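Local coordinates for Thiol:disulfide interchange protein DsbL (Escherichia coli, PDB 3C7M), which introduces disulfide bonds into periplasmic proteins by passing on its own disulfide, working with DsbI to form an essential disulfide in the arylsulfate sulfotransferase AssT, at residues Y166-N169 against L173-T176. Residues are numbered along the deposited sequence; the frame is centred on the assembly and turned at random.
Sequences YVVN and LIYT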
ATOM      1  N   TYR A 166       0.553  -7.381  -5.645  1.00  9.15           N
ATOM      2  CA  TYR A 166       0.835  -8.148  -4.434  1.00  9.33           C
ATOM      3  C   TYR A 166       2.045  -9.033  -4.668  1.00  9.51           C
ATOM      4  O   TYR A 166       2.040  -9.873  -5.574  1.00  9.83           O
ATOM      5  CB  TYR A 166      -0.357  -9.009  -4.036  1.00  9.93           C
ATOM      6  CG  TYR A 166      -1.608  -8.238  -3.687  1.00  9.89           C
ATOM      7  CD1 TYR A 166      -2.543  -7.919  -4.670  1.00 10.45           C
ATOM      8  CD2 TYR A 166      -1.882  -7.866  -2.366  1.00 10.41           C
ATOM      9  CE1 TYR A 166      -3.720  -7.234  -4.354  1.00 11.17           C
ATOM     10  CE2 TYR A 166      -3.064  -7.183  -2.042  1.00 10.91           C
ATOM     11  CZ  TYR A 166      -3.974  -6.874  -3.044  1.00 10.98           C
ATOM     12  OH  TYR A 166      -5.142  -6.190  -2.764  1.00 12.77           O
ATOM     13  N   VAL A 167       3.069  -8.824  -3.850  1.00  8.81           N
ATOM     14  CA  VAL A 167       4.357  -9.494  -3.995  1.00  9.25           C
ATOM     15  C   VAL A 167       4.697 -10.281  -2.728  1.00  9.56           C
ATOM     16  O   VAL A 167       4.627  -9.753  -1.618  1.00  9.30           O
ATOM     17  CB  VAL A 167       5.482  -8.466  -4.288  1.00  9.07           C
ATOM     18  CG1 VAL A 167       6.834  -9.170  -4.426  1.00 10.12           C
ATOM     19  CG2 VAL A 167       5.173  -7.660  -5.560  1.00  9.69           C
ATOM     20  N   VAL A 168       5.065 -11.545  -2.900  1.00  9.65           N
ATOM     21  CA  VAL A 168       5.446 -12.391  -1.778  1.00 10.43           C
ATOM     22  C   VAL A 168       6.959 -12.501  -1.705  1.00 10.73           C
ATOM     23  O   VAL A 168       7.610 -12.874  -2.692  1.00 10.57           O
ATOM     24  CB  VAL A 168       4.827 -13.809  -1.905  1.00 10.28           C
ATOM     25  CG1 VAL A 168       5.194 -14.672  -0.707  1.00 10.82           C
ATOM     26  CG2 VAL A 168       3.314 -13.717  -2.041  1.00 10.84           C
ATOM     27  N   ASN A 169       7.497 -12.155  -0.535  1.00 11.19           N
ATOM     28  CA  ASN A 169       8.933 -12.243  -0.232  1.00 11.94           C
ATOM     29  C   ASN A 169       9.834 -11.494  -1.206  1.00 12.40           C
ATOM     30  O   ASN A 169      10.982 -11.887  -1.450  1.00 13.33           O
ATOM     31  CB  ASN A 169       9.357 -13.706  -0.063  1.00 12.02           C
ATOM     32  CG  ASN A 169       8.735 -14.332   1.158  1.00 13.27           C
ATOM     33  OD1 ASN A 169       8.254 -13.628   2.048  1.00 12.70           O
ATOM     34  ND2 ASN A 169       8.739 -15.658   1.212  1.00 13.75           N
ATOM     35  N   LEU A 173       5.344 -12.079  -7.819  1.00 10.69           N
ATOM     36  CA  LEU A 173       4.275 -11.131  -8.083  1.00 10.86           C
ATOM     37  C   LEU A 173       3.007 -11.857  -8.523  1.00 11.22           C
ATOM     38  O   LEU A 173       2.970 -12.518  -9.570  1.00 11.26           O
ATOM     39  CB  LEU A 173       4.713 -10.114  -9.147  1.00 10.65           C
ATOM     40  CG  LEU A 173       3.673  -9.134  -9.711  1.00 10.76           C
ATOM     41  CD1 LEU A 173       2.940  -8.371  -8.626  1.00 12.42           C
ATOM     42  CD2 LEU A 173       4.335  -8.143 -10.656  1.00 11.90           C
ATOM     43  N   ILE A 174       1.954 -11.728  -7.726  1.00 11.04           N
ATOM     44  CA  ILE A 174       0.675 -12.311  -8.105  1.00 11.38           C
ATOM     45  C   ILE A 174       0.062 -11.542  -9.278  1.00 11.77           C
ATOM     46  O   ILE A 174       0.184 -10.321  -9.351  1.00 12.04           O
ATOM     47  CB  ILE A 174      -0.286 -12.349  -6.899  1.00 11.22           C
ATOM     48  CG1 ILE A 174       0.314 -13.254  -5.810  1.00 10.86           C
ATOM     49  CG2 ILE A 174      -1.700 -12.798  -7.320  1.00 11.95           C
ATOM     50  CD1 ILE A 174      -0.386 -13.186  -4.462  1.00 12.22           C
ATOM     51  N   TYR A 175      -0.561 -12.252 -10.218  1.00 12.13           N
ATOM     52  CA  TYR A 175      -1.338 -11.577 -11.249  1.00 12.88           C
ATOM     53  C   TYR A 175      -2.712 -11.234 -10.684  1.00 13.14           C
ATOM     54  O   TYR A 175      -3.534 -12.124 -10.423  1.00 13.10           O
ATOM     55  CB  TYR A 175      -1.470 -12.435 -12.522  1.00 13.43           C
ATOM     56  CG  TYR A 175      -0.238 -12.404 -13.405  1.00 14.06           C
ATOM     57  CD1 TYR A 175       0.131 -11.236 -14.074  1.00 14.99           C
ATOM     58  CD2 TYR A 175       0.560 -13.534 -13.568  1.00 15.51           C
ATOM     59  CE1 TYR A 175       1.263 -11.194 -14.880  1.00 14.84           C
ATOM     60  CE2 TYR A 175       1.694 -13.505 -14.377  1.00 15.22           C
ATOM     61  CZ  TYR A 175       2.041 -12.330 -15.021  1.00 15.23           C
ATOM     62  OH  TYR A 175       3.169 -12.305 -15.818  1.00 16.02           O
ATOM     63  N   THR A 176      -2.957  -9.941 -10.491  1.00 13.54           N
ATOM     64  CA  THR A 176      -4.209  -9.467  -9.908  1.00 14.08           C
ATOM     65  C   THR A 176      -5.460 -10.020 -10.599  1.00 14.70           C
ATOM     66  O   THR A 176      -6.424 -10.393  -9.934  1.00 14.72           O
ATOM     67  CB  THR A 176      -4.226  -7.922  -9.830  1.00 14.14           C
ATOM     68  OG1 THR A 176      -3.165  -7.499  -8.970  1.00 14.79           O
ATOM     69  CG2 THR A 176      -5.558  -7.395  -9.297  1.00 14.58           C
TER
HETATM   70  O   HOH W   1      -1.009  -8.556  -7.685  1.00 13.42           O
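With CG1 of I174 turned anti to its own carbonyl carbon (chi1 -63°) and the chain extended beyond it (chi2 169°), CD1 is carried across to the neighbouring strand, 4.2 Å from CB of Y166 and at the limit of contact with CG2 of V168. L173 takes another course: CG lies anti to the backbone N (chi1 172°), and the branch CD1 bends back to touch V167 CG2 at 3.9 Å. V167 and L173 face each other as an antiparallel non-hydrogen-bonded pair, with both side chains on the same side of the sheet. V157 and I160 of helix 154-161 cover these two residues, while L188, I189 and L192 of helix 182-193 meet I174 and V168.

The backbone is joined directly by I174 N, which donates to Y166 O at 2.8 Å. Y166 O also receives a longer CA-H...O contact from L173, whose CD1 packs 3.5 Å from that same Y166 O. On the other side of the same pair, where Y166 N and I174 O stand too far apart to bond directly, a water bridges them: it accepts from Y166 N at 2.8 Å and donates to I174 O and to T176 OG1, each at 2.7 Å. Three bonds thus fix this water, which sits in the plane of the Y166 ring at its edge. T176 OG1 is also bonded to P164 O, just ahead of strand 165-168, and the Y166 hydroxyl reaches T40 OG1.

Strands 165-168 and 172-174 form the beta hairpin of the thioredoxin fold; strand 165-168 pairs through V167 with I22 of strand 20-25, and strand 172-174 through L173 with M8 of the edge strand 7-9, with a helix on either face, as in other DsbA-like proteins.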